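Side-chain contacts in putative ABC transporter (PDB 4PE6), which probably serves as the solute-binding protein of an ABC transporter, with carbohydrates or related compounds as likely ligands, and here holds a trihydroxybutanoic acid: residues A[26-31]-A[35-40]; A[60-63]-A[68-71]; A[110-115]-A[265-270]; A[211-216]-A[256-261]. All coordinates share one frame; numbering follows the deposited sequence.

Interaction 1: A[26-31]-A[35-40]; sequences GFIGNG and TMIAKF. With LTH ((2R,3S)-2,3,4-trihydroxybutanoic acid), chain C.
Ile28 and Ile37 supply the one apolar side-chain contact between the loop 26-31 and the helical residues 35-40. Ile28 CD1 lies 4.1 Å from Ile37 CG1, and the two side chains cross at about a right angle. Only Ile37 leaves its CA toward the loop; Ile28 starts off obliquely, and with CG1 anti to the backbone N (chi1 -170°) and a bent second torsion it swings its terminal methyl across. Both also touch Asn60 of strand 55-60. The polar half of the contact is the first turn of helix 31-49, where Thr35 N donates to Gly31 O at 3.0 Å. A water gives a second bond to Gly31 O, at 2.7 Å. Thr35 OG1 is hydrogen-bonded to Tyr308 N. Asn30, the N-cap residue, works at both ends of its amide. With CG between the backbone N and the carbonyl carbon (chi1 78°), OD1 reaches back to accept from Arg33 N, while ND2 gives the ligand carboxylate atom O an almost straight bond of 3.0 Å (177°). ND2 also bonds to Met187 O and lies in plane at the edge of the Phe27 ring, one face of which has Gly29 N 3.4 Å above its centre. Cut back to an alanine, the residue would lose its amide, and the carboxylate oxygen would probably be left without this donor and Arg33 N without its cap. Chemically, the cap fixes which way round the amide lies: OD1 is engaged by the helix start, and the NH2 is thereby turned to the anionic end of the ligand.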
loop_
_atom_site.group_PDB
_atom_site.type_symbol
_atom_site.label_atom_id
_atom_site.label_comp_id
_atom_site.label_asym_id
_atom_site.label_seq_id
_atom_site.Cartn_x
_atom_site.Cartn_y
_atom_site.Cartn_z
ATOM N N GLY A 26 -2.519 10.653 -4.195
ATOM C CA GLY A 26 -1.295 11.427 -4.051
ATOM C C GLY A 26 -0.043 10.918 -4.773
ATOM O O GLY A 26 0.888 11.660 -4.938
ATOM N N PHE A 27 -0.025 9.668 -5.227
ATOM C CA PHE A 27 1.145 9.119 -5.889
ATOM C C PHE A 27 0.722 7.950 -6.733
ATOM O O PHE A 27 0.029 7.070 -6.247
ATOM C CB PHE A 27 2.216 8.656 -4.877
ATOM C CG PHE A 27 3.457 8.097 -5.532
ATOM C CD1 PHE A 27 4.241 8.903 -6.364
ATOM C CD2 PHE A 27 3.845 6.785 -5.338
ATOM C CE1 PHE A 27 5.379 8.398 -6.972
ATOM C CE2 PHE A 27 4.990 6.280 -5.949
ATOM C CZ PHE A 27 5.753 7.093 -6.769
ATOM N N ILE A 28 1.113 7.964 -8.009
ATOM C CA ILE A 28 0.729 6.917 -8.947
ATOM C C ILE A 28 1.937 6.162 -9.531
ATOM O O ILE A 28 1.769 5.190 -10.297
ATOM C CB ILE A 28 -0.185 7.493 -10.062
ATOM C CG1 ILE A 28 -0.802 6.378 -10.920
ATOM C CG2 ILE A 28 0.566 8.500 -10.924
ATOM C CD1 ILE A 28 -1.529 5.317 -10.120
ATOM N N GLY A 29 3.141 6.558 -9.123
ATOM C CA GLY A 29 4.388 6.023 -9.689
ATOM C C GLY A 29 4.893 4.694 -9.148
ATOM O O GLY A 29 6.093 4.523 -8.973
ATOM N N ASN A 30 3.988 3.772 -8.843
ATOM C CA ASN A 30 4.357 2.399 -8.555
ATOM C C ASN A 30 3.186 1.481 -8.885
ATOM O O ASN A 30 2.036 1.925 -9.022
ATOM C CB ASN A 30 4.910 2.212 -7.115
ATOM C CG ASN A 30 3.813 2.188 -6.041
ATOM O OD1 ASN A 30 2.747 1.609 -6.233
ATOM N ND2 ASN A 30 4.096 2.795 -4.885
ATOM N N GLY A 31 3.480 0.199 -9.056
ATOM C CA GLY A 31 2.498 -0.757 -9.559
ATOM C C GLY A 31 1.394 -1.031 -8.543
ATOM O O GLY A 31 0.270 -1.359 -8.919
ATOM N N THR A 35 -2.625 -0.853 -9.267
ATOM C CA THR A 35 -3.615 -1.867 -8.957
ATOM C C THR A 35 -4.719 -1.247 -8.088
ATOM O O THR A 35 -5.912 -1.526 -8.275
ATOM C CB THR A 35 -2.984 -3.087 -8.274
ATOM O OG1 THR A 35 -2.136 -3.766 -9.202
ATOM C CG2 THR A 35 -4.063 -4.053 -7.792
HETATM N N MSE A 36 -4.329 -0.384 -7.155
HETATM C CA MSE A 36 -5.306 0.259 -6.276
HETATM C C MSE A 36 -6.327 1.032 -7.072
HETATM O O MSE A 36 -7.518 0.958 -6.790
HETATM C CB MSE A 36 -4.546 1.146 -5.287
HETATM C CG MSE A 36 -5.509 2.104 -4.628
HETATM SE SE MSE A 36 -4.437 3.451 -3.691
HETATM C CE MSE A 36 -4.487 4.702 -5.200
ATOM N N ILE A 37 -5.871 1.770 -8.083
ATOM C CA ILE A 37 -6.775 2.508 -8.980
ATOM C C ILE A 37 -7.634 1.567 -9.833
ATOM O O ILE A 37 -8.854 1.740 -9.930
ATOM C CB ILE A 37 -5.985 3.501 -9.873
ATOM C CG1 ILE A 37 -5.370 4.606 -8.984
ATOM C CG2 ILE A 37 -6.857 4.089 -10.982
ATOM C CD1 ILE A 37 -6.371 5.414 -8.190
ATOM N N ALA A 38 -6.993 0.562 -10.404
ATOM C CA ALA A 38 -7.697 -0.396 -11.253
ATOM C C ALA A 38 -8.837 -1.098 -10.487
ATOM O O ALA A 38 -9.952 -1.179 -10.987
ATOM C CB ALA A 38 -6.711 -1.375 -11.857
ATOM N N LYS A 39 -8.590 -1.552 -9.258
ATOM C CA LYS A 39 -9.632 -2.198 -8.466
ATOM C C LYS A 39 -10.774 -1.235 -8.130
ATOM O O LYS A 39 -11.935 -1.625 -8.196
ATOM C CB LYS A 39 -9.054 -2.796 -7.178
ATOM C CG LYS A 39 -8.016 -3.877 -7.391
ATOM C CD LYS A 39 -8.613 -5.120 -8.036
ATOM C CE LYS A 39 -7.523 -6.101 -8.434
ATOM N NZ LYS A 39 -8.087 -7.465 -8.544
ATOM N N PHE A 40 -10.447 0.019 -7.777
ATOM C CA PHE A 40 -11.462 1.032 -7.562
ATOM C C PHE A 40 -12.305 1.256 -8.801
ATOM O O PHE A 40 -13.521 1.335 -8.720
ATOM C CB PHE A 40 -10.855 2.394 -7.159
ATOM C CG PHE A 40 -11.880 3.501 -7.113
ATOM C CD1 PHE A 40 -12.754 3.608 -6.031
ATOM C CD2 PHE A 40 -12.007 4.397 -8.159
ATOM C CE1 PHE A 40 -13.701 4.620 -5.985
ATOM C CE2 PHE A 40 -12.955 5.401 -8.129
ATOM C CZ PHE A 40 -13.813 5.503 -7.034
HETATM O O1 LTH C . 2.943 0.853 -1.841
HETATM C C1 LTH C . 2.248 1.932 -1.764
HETATM O O LTH C . 2.202 2.839 -2.622
HETATM C C2 LTH C . 1.300 2.103 -0.552
HETATM O O2 LTH C . 0.633 3.391 -0.590
HETATM C C3 LTH C . 2.044 2.016 0.764
HETATM O O3 LTH C . 3.054 3.022 0.817
HETATM C C4 LTH C . 1.049 2.263 1.916
HETATM O O4 LTH C . 0.112 1.154 1.881
HETATM O O HOH W 1 0.332 -2.662 -11.276
#

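Interaction 2: A[60-63]-A[68-71]; sequences NAPG and TEQV
Residues 60-63 leave the end of strand 55-60 and run past helix 67-78, with the backbones closest at Ala61 and Gln70, whose CA atoms are 5.2 Å apart. This is a strand-loop-helix connection of the periplasmic binding protein fold, in which an edge strand of the sheet passes into the helix that follows it. Ala61 points its methyl at the helix: CB meets Gln70 CB at 4.0 Å and lies 4.1 Å from Gln70 N, so the small side chain rests against the helix backbone as well as a methylene. Beside it, Pro62 presents its ring at a looser distance, CD to Glu69 CG being 4.4 Å, on the solvent-exposed margin. No hydrogen bond joins the two segments, and the contact, 111 Å² in all, rests on van der Waals packing. The polar end of Gln70 is employed beyond the contact. CG stands anti to the backbone N (chi1 -176°) and the chain continues extended, which carries the amide past Ala61 to the ends of neighbouring strands. There OE1 accepts from Ala90 N, and NE2 bonds to Ser24 OG and Asn88 O. The strand end has its own tie to the helix: Asn60 O accepts a hydrogen bond from Gln73 NE2.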
loop_
_atom_site.group_PDB
_atom_site.type_symbol
_atom_site.label_atom_id
_atom_site.label_comp_id
_atom_site.label_asym_id
_atom_site.label_seq_id
_atom_site.Cartn_x
_atom_site.Cartn_y
_atom_site.Cartn_z
ATOM N N ASN A 60 -4.982 11.589 -10.295
ATOM C CA ASN A 60 -3.667 11.283 -9.716
ATOM C C ASN A 60 -2.772 12.508 -9.745
ATOM O O ASN A 60 -2.638 13.169 -10.784
ATOM C CB ASN A 60 -2.951 10.173 -10.501
ATOM C CG ASN A 60 -3.709 8.856 -10.495
ATOM O OD1 ASN A 60 -4.008 8.281 -9.438
ATOM N ND2 ASN A 60 -3.999 8.346 -11.702
ATOM N N ALA A 61 -2.132 12.798 -8.617
ATOM C CA ALA A 61 -1.090 13.827 -8.585
ATOM C C ALA A 61 0.226 13.253 -9.173
ATOM O O ALA A 61 0.670 12.199 -8.755
ATOM C CB ALA A 61 -0.882 14.320 -7.160
ATOM N N PRO A 62 0.829 13.926 -10.177
ATOM C CA PRO A 62 2.079 13.393 -10.722
ATOM C C PRO A 62 3.286 13.721 -9.844
ATOM O O PRO A 62 3.175 14.493 -8.903
ATOM C CB PRO A 62 2.199 14.100 -12.083
ATOM C CG PRO A 62 1.476 15.381 -11.890
ATOM C CD PRO A 62 0.338 15.070 -10.962
ATOM N N GLY A 63 4.430 13.139 -10.150
ATOM C CA GLY A 63 5.651 13.492 -9.434
ATOM C C GLY A 63 5.846 12.665 -8.190
ATOM O O GLY A 63 5.081 11.751 -7.928
ATOM N N THR A 68 1.323 19.612 -2.934
ATOM C CA THR A 68 0.832 20.901 -3.408
ATOM C C THR A 68 -0.085 20.738 -4.622
ATOM O O THR A 68 -1.136 21.374 -4.696
ATOM C CB THR A 68 1.995 21.863 -3.717
ATOM O OG1 THR A 68 2.789 22.006 -2.538
ATOM C CG2 THR A 68 1.478 23.239 -4.157
ATOM N N GLU A 69 0.280 19.872 -5.562
ATOM C CA GLU A 69 -0.587 19.697 -6.732
ATOM C C GLU A 69 -1.842 18.893 -6.371
ATOM O O GLU A 69 -2.911 19.169 -6.886
ATOM C CB GLU A 69 0.150 19.088 -7.931
ATOM C CG GLU A 69 -0.686 19.015 -9.231
ATOM C CD GLU A 69 -1.371 20.325 -9.638
ATOM O OE1 GLU A 69 -0.738 21.419 -9.594
ATOM O OE2 GLU A 69 -2.553 20.262 -10.044
ATOM N N GLN A 70 -1.726 17.929 -5.467
ATOM C CA GLN A 70 -2.910 17.182 -5.018
ATOM C C GLN A 70 -3.953 18.125 -4.402
ATOM O O GLN A 70 -5.155 18.002 -4.646
ATOM C CB GLN A 70 -2.543 16.105 -3.995
ATOM C CG GLN A 70 -3.729 15.255 -3.573
ATOM C CD GLN A 70 -3.391 14.055 -2.722
ATOM O OE1 GLN A 70 -2.388 14.041 -2.021
ATOM N NE2 GLN A 70 -4.269 13.035 -2.754
ATOM N N VAL A 71 -3.486 19.086 -3.614
ATOM C CA VAL A 71 -4.399 20.041 -2.994
ATOM C C VAL A 71 -5.136 20.818 -4.081
ATOM O O VAL A 71 -6.355 20.968 -4.021
ATOM C CB VAL A 71 -3.656 20.996 -2.036
ATOM C CG1 VAL A 71 -4.576 22.123 -1.596
ATOM C CG2 VAL A 71 -3.131 20.215 -0.832
#

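Interaction 3: A[110-115]-A[265-270]; sequences VVFDSA and VAALWA. With LTH ((2R,3S)-2,3,4-trihydroxybutanoic acid), chain C.
Strand 110-112 and helix 265-270 run nearly antiparallel, at 165° between their directions, with axes 9.0 Å apart at closest approach. The backbones come nearest at Val110 and Ala267, whose CA atoms are 6.4 Å apart. Strand alternation turns Val110 and Phe112 to the helix and Val111 away from it. Ala267 is the meeting point: its CB touches Val110 CG1 at 3.9 Å and Phe112 CB at 4.0 Å, a single methyl that meets both strand side chains. The other branch of Val110, CG2, reaches Ala270 CB one helical turn on, at 4.4 Å. Phe112 has CG between the backbone N and the carbonyl carbon (chi1 72°), which brings the ring alongside the Ala267 methyl, met obliquely through CG and CD1. Leu86 of strand 84-88 touches Val110, Phe112 and Ala267, extending this buried apolar layer. Past the strand end, Asp113 turns to the ligand. Its carboxylate accepts from two hydroxyls, O4 at 2.5 Å from OD1 and O2 at 2.6 Å from OD2. Second-shell donors steady it: Asn88 ND2 bonds to OD2 and Gln263 NE2 to OD1. A leucine in its place would probably leave both ligand hydroxyls, and the amides of Asn88 and Gln263, without their acceptor. Ser114 OG donates to Asp113 O, the carbonyl of the residue before it, at 2.6 Å. A helix packed nearly antiparallel along a strand whose C-terminal end carries a ligand-binding carboxylate is consistent with the periplasmic binding protein fold, in which ligand sites lie at strand ends facing the cleft between the lobes.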
loop_
_atom_site.group_PDB
_atom_site.type_symbol
_atom_site.label_atom_id
_atom_site.label_comp_id
_atom_site.label_asym_id
_atom_site.label_seq_id
_atom_site.Cartn_x
_atom_site.Cartn_y
_atom_site.Cartn_z
ATOM N N VAL A 110 -13.476 10.131 2.959
ATOM C CA VAL A 110 -12.780 8.959 3.433
ATOM C C VAL A 110 -11.326 9.052 3.025
ATOM O O VAL A 110 -10.985 9.035 1.823
ATOM C CB VAL A 110 -13.389 7.661 2.863
ATOM C CG1 VAL A 110 -12.678 6.452 3.427
ATOM C CG2 VAL A 110 -14.883 7.597 3.155
ATOM N N VAL A 111 -10.468 9.203 4.027
ATOM C CA VAL A 111 -9.043 9.091 3.826
ATOM C C VAL A 111 -8.698 7.611 3.906
ATOM O O VAL A 111 -9.078 6.933 4.867
ATOM C CB VAL A 111 -8.292 9.868 4.909
ATOM C CG1 VAL A 111 -6.802 9.534 4.896
ATOM C CG2 VAL A 111 -8.544 11.367 4.750
ATOM N N PHE A 112 -7.998 7.089 2.910
ATOM C CA PHE A 112 -7.645 5.681 2.922
ATOM C C PHE A 112 -6.170 5.448 2.667
ATOM O O PHE A 112 -5.472 6.326 2.165
ATOM C CB PHE A 112 -8.522 4.828 1.986
ATOM C CG PHE A 112 -8.240 5.042 0.535
ATOM C CD1 PHE A 112 -8.793 6.118 -0.122
ATOM C CD2 PHE A 112 -7.391 4.196 -0.154
ATOM C CE1 PHE A 112 -8.549 6.326 -1.481
ATOM C CE2 PHE A 112 -7.127 4.405 -1.486
ATOM C CZ PHE A 112 -7.696 5.467 -2.147
ATOM N N ASP A 113 -5.708 4.264 3.048
ATOM C CA ASP A 113 -4.308 3.875 2.961
ATOM C C ASP A 113 -3.406 4.903 3.623
ATOM O O ASP A 113 -2.301 5.193 3.140
ATOM C CB ASP A 113 -3.910 3.677 1.487
ATOM C CG ASP A 113 -2.507 3.124 1.326
ATOM O OD1 ASP A 113 -2.171 2.176 2.052
ATOM O OD2 ASP A 113 -1.741 3.640 0.464
ATOM N N SER A 114 -3.897 5.449 4.736
ATOM C CA SER A 114 -3.190 6.432 5.540
ATOM C C SER A 114 -4.031 6.734 6.776
ATOM O O SER A 114 -5.250 6.526 6.775
ATOM C CB SER A 114 -2.964 7.735 4.791
ATOM O OG SER A 114 -1.803 7.659 3.964
ATOM N N ALA A 115 -3.358 7.250 7.794
ATOM C CA ALA A 115 -4.000 7.770 8.998
ATOM C C ALA A 115 -3.494 9.188 9.200
ATOM O O ALA A 115 -2.296 9.395 9.382
ATOM C CB ALA A 115 -3.612 6.928 10.187
ATOM N N VAL A 265 -11.400 0.082 -2.694
ATOM C CA VAL A 265 -12.713 -0.498 -2.888
ATOM C C VAL A 265 -13.467 -0.473 -1.561
ATOM O O VAL A 265 -14.643 -0.150 -1.509
ATOM C CB VAL A 265 -12.603 -1.944 -3.374
ATOM C CG1 VAL A 265 -13.969 -2.570 -3.454
ATOM C CG2 VAL A 265 -11.925 -2.011 -4.741
ATOM N N ALA A 266 -12.781 -0.815 -0.484
ATOM C CA ALA A 266 -13.393 -0.709 0.846
ATOM C C ALA A 266 -13.803 0.739 1.142
ATOM O O ALA A 266 -14.829 0.980 1.754
ATOM C CB ALA A 266 -12.435 -1.219 1.914
ATOM N N ALA A 267 -12.988 1.704 0.715
ATOM C CA ALA A 267 -13.306 3.125 0.908
ATOM C C ALA A 267 -14.565 3.524 0.119
ATOM O O ALA A 267 -15.374 4.303 0.598
ATOM C CB ALA A 267 -12.123 3.984 0.502
ATOM N N LEU A 268 -14.732 2.959 -1.075
ATOM C CA LEU A 268 -15.949 3.171 -1.865
ATOM C C LEU A 268 -17.181 2.708 -1.083
ATOM O O LEU A 268 -18.184 3.415 -1.020
ATOM C CB LEU A 268 -15.858 2.390 -3.182
ATOM C CG LEU A 268 -17.079 2.338 -4.093
ATOM C CD1 LEU A 268 -17.529 3.722 -4.506
ATOM C CD2 LEU A 268 -16.815 1.466 -5.306
ATOM N N TRP A 269 -17.119 1.503 -0.521
ATOM C CA TRP A 269 -18.254 0.967 0.241
ATOM C C TRP A 269 -18.506 1.785 1.494
ATOM O O TRP A 269 -19.649 2.076 1.820
ATOM C CB TRP A 269 -18.069 -0.502 0.588
ATOM C CG TRP A 269 -17.960 -1.386 -0.645
ATOM C CD1 TRP A 269 -16.982 -2.277 -0.911
ATOM C CD2 TRP A 269 -18.858 -1.431 -1.758
ATOM N NE1 TRP A 269 -17.203 -2.893 -2.125
ATOM C CE2 TRP A 269 -18.340 -2.379 -2.675
ATOM C CE3 TRP A 269 -20.047 -0.764 -2.075
ATOM C CZ2 TRP A 269 -18.974 -2.686 -3.882
ATOM C CZ3 TRP A 269 -20.699 -1.088 -3.270
ATOM C CH2 TRP A 269 -20.140 -2.027 -4.171
ATOM N N ALA A 270 -17.445 2.180 2.180
ATOM C CA ALA A 270 -17.589 3.111 3.301
ATOM C C ALA A 270 -18.320 4.397 2.897
ATOM O O ALA A 270 -19.250 4.841 3.565
ATOM C CB ALA A 270 -16.226 3.436 3.892
HETATM O O1 LTH C . 2.943 0.853 -1.841
HETATM C C1 LTH C . 2.248 1.932 -1.764
HETATM O O LTH C . 2.202 2.839 -2.622
HETATM C C2 LTH C . 1.300 2.103 -0.552
HETATM O O2 LTH C . 0.633 3.391 -0.590
HETATM C C3 LTH C . 2.044 2.016 0.764
HETATM O O3 LTH C . 3.054 3.022 0.817
HETATM C C4 LTH C . 1.049 2.263 1.916
HETATM O O4 LTH C . 0.112 1.154 1.881
#

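Interaction 4: A[211-216]-A[256-261]; sequences IGCGDG and AVMSDP. With LTH ((2R,3S)-2,3,4-trihydroxybutanoic acid), chain C.
Met258, a selenomethionine, and Gly214 account for most of the surface buried here, with Cys213 adding a smaller share. The selenium lies against the glycine backbone, SE to Gly214 CA being 3.8 Å, and the terminal methyl CE stays close to that carbon at 3.9 Å. The chain bends at its third torsion (chi3 79°), turning CE toward the pocket, where it stands 3.6 Å from ligand O1. A side chain on Gly214 would collide with the selenium, its CB falling only 2.4 Å from SE. Cys213 comes in more loosely, SG to CE being 4.4 Å; its sulfur is joined to Cys188 in a disulfide. The contact belongs to the C-terminal ends of strands 209-211 and 255-258, which run the same way in the mixed sheet of the periplasmic binding protein fold. Trp131 of helix 128-142 touches Cys213, Met258 and Ser259. With OG between the backbone N and the carbonyl carbon (chi1 59°), Ser259 donates to ligand O4 at 2.6 Å. On the loop side, Cys213 N donates to Asp215 OD2 at 2.8 Å, meeting it from above the carboxylate plane.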
loop_
_atom_site.group_PDB
_atom_site.type_symbol
_atom_site.label_atom_id
_atom_site.label_comp_id
_atom_site.label_asym_id
_atom_site.label_seq_id
_atom_site.Cartn_x
_atom_site.Cartn_y
_atom_site.Cartn_z
ATOM N N ILE A 211 15.870 -4.792 2.942
ATOM C CA ILE A 211 14.580 -4.583 3.572
ATOM C C ILE A 211 13.930 -3.396 2.882
ATOM O O ILE A 211 14.345 -2.235 3.065
ATOM C CB ILE A 211 14.719 -4.329 5.084
ATOM C CG1 ILE A 211 15.367 -5.539 5.765
ATOM C CG2 ILE A 211 13.361 -4.069 5.704
ATOM C CD1 ILE A 211 15.621 -5.368 7.251
ATOM N N GLY A 212 12.919 -3.693 2.084
ATOM C CA GLY A 212 12.289 -2.687 1.273
ATOM C C GLY A 212 10.795 -2.641 1.396
ATOM O O GLY A 212 10.210 -3.188 2.344
ATOM N N CYS A 213 10.188 -1.989 0.407
ATOM C CA CYS A 213 8.751 -1.792 0.321
ATOM C C CYS A 213 8.271 -2.407 -0.993
ATOM O O CYS A 213 8.263 -1.732 -2.021
ATOM C CB CYS A 213 8.425 -0.301 0.334
ATOM S SG CYS A 213 6.666 0.066 0.230
ATOM N N GLY A 214 7.935 -3.690 -0.958
ATOM C CA GLY A 214 7.406 -4.396 -2.126
ATOM C C GLY A 214 8.221 -4.117 -3.384
ATOM O O GLY A 214 7.674 -3.779 -4.421
ATOM N N ASP A 215 9.535 -4.258 -3.297
ATOM C CA ASP A 215 10.420 -3.857 -4.383
ATOM C C ASP A 215 11.473 -4.905 -4.696
ATOM O O ASP A 215 12.393 -4.643 -5.485
ATOM C CB ASP A 215 11.113 -2.558 -3.979
ATOM C CG ASP A 215 11.708 -2.641 -2.588
ATOM O OD1 ASP A 215 12.064 -3.772 -2.184
ATOM O OD2 ASP A 215 11.807 -1.593 -1.888
ATOM N N GLY A 216 11.337 -6.082 -4.091
ATOM C CA GLY A 216 12.363 -7.125 -4.163
ATOM C C GLY A 216 12.715 -7.612 -5.565
ATOM O O GLY A 216 13.834 -8.061 -5.798
ATOM N N ALA A 256 7.123 -11.854 1.052
ATOM C CA ALA A 256 6.188 -11.105 0.222
ATOM C C ALA A 256 5.017 -10.644 1.058
ATOM O O ALA A 256 4.101 -11.432 1.370
ATOM C CB ALA A 256 5.694 -11.966 -0.935
ATOM N N VAL A 257 5.047 -9.372 1.430
ATOM C CA VAL A 257 3.986 -8.755 2.243
ATOM C C VAL A 257 3.806 -7.281 1.840
ATOM O O VAL A 257 4.778 -6.571 1.589
ATOM C CB VAL A 257 4.291 -8.899 3.760
ATOM C CG1 VAL A 257 5.672 -8.338 4.103
ATOM C CG2 VAL A 257 3.205 -8.237 4.599
HETATM N N MSE A 258 2.562 -6.830 1.724
HETATM C CA MSE A 258 2.253 -5.425 1.456
HETATM C C MSE A 258 0.887 -5.148 2.014
HETATM O O MSE A 258 0.132 -6.068 2.363
HETATM C CB MSE A 258 2.207 -5.082 -0.053
HETATM C CG MSE A 258 3.520 -5.329 -0.753
HETATM SE SE MSE A 258 3.592 -4.493 -2.537
HETATM C CE MSE A 258 3.975 -2.631 -1.964
ATOM N N SER A 259 0.569 -3.871 2.128
ATOM C CA SER A 259 -0.797 -3.413 2.308
ATOM C C SER A 259 -1.692 -3.855 1.154
ATOM O O SER A 259 -1.199 -4.301 0.087
ATOM C CB SER A 259 -0.822 -1.891 2.432
ATOM O OG SER A 259 -0.269 -1.291 1.260
ATOM N N ASP A 260 -2.991 -3.674 1.364
ATOM C CA ASP A 260 -4.045 -4.068 0.427
ATOM C C ASP A 260 -4.401 -2.934 -0.507
ATOM O O ASP A 260 -4.928 -1.915 -0.063
ATOM C CB ASP A 260 -5.287 -4.480 1.233
ATOM C CG ASP A 260 -6.484 -4.858 0.370
ATOM O OD1 ASP A 260 -6.337 -5.264 -0.810
ATOM O OD2 ASP A 260 -7.603 -4.767 0.902
ATOM N N PRO A 261 -4.110 -3.088 -1.818
ATOM C CA PRO A 261 -4.503 -2.050 -2.766
ATOM C C PRO A 261 -6.005 -1.801 -2.787
ATOM O O PRO A 261 -6.428 -0.687 -3.082
ATOM C CB PRO A 261 -4.035 -2.595 -4.130
ATOM C CG PRO A 261 -2.992 -3.595 -3.806
ATOM C CD PRO A 261 -3.384 -4.184 -2.475
HETATM O O1 LTH C . 2.943 0.853 -1.841
HETATM C C1 LTH C . 2.248 1.932 -1.764
HETATM O O LTH C . 2.202 2.839 -2.622
HETATM C C2 LTH C . 1.300 2.103 -0.552
HETATM O O2 LTH C . 0.633 3.391 -0.590
HETATM C C3 LTH C . 2.044 2.016 0.764
HETATM O O3 LTH C . 3.054 3.022 0.817
HETATM C C4 LTH C . 1.049 2.263 1.916
HETATM O O4 LTH C . 0.112 1.154 1.881
HETATM O O HOH W 2 7.819 -4.886 1.768
#

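Interactions 3 and 4 are buried, whereas interactions 1 and 2 are partly buried and interaction 2 has exposed residues at its margin. Interactions 1 and 2 are short-range strand-loop-helix connections that touch each other, Phe27 packing on Gly63. Interactions 3 and 4 join residues far apart in sequence, and 4 is nested within the loop closed by 3. Helix 31-49 packs against the elements of both: Met36 reaches Phe112, and Thr35 reaches Pro261. Interactions 1, 3 and 4 share the ligand, bringing an amide, a carboxylate and a hydroxyl respectively, while interaction 2 lies farther off, the Gln70 side chain being about 11 Å from the ligand. Interaction 1 alone has a direct hydrogen bond between its segments.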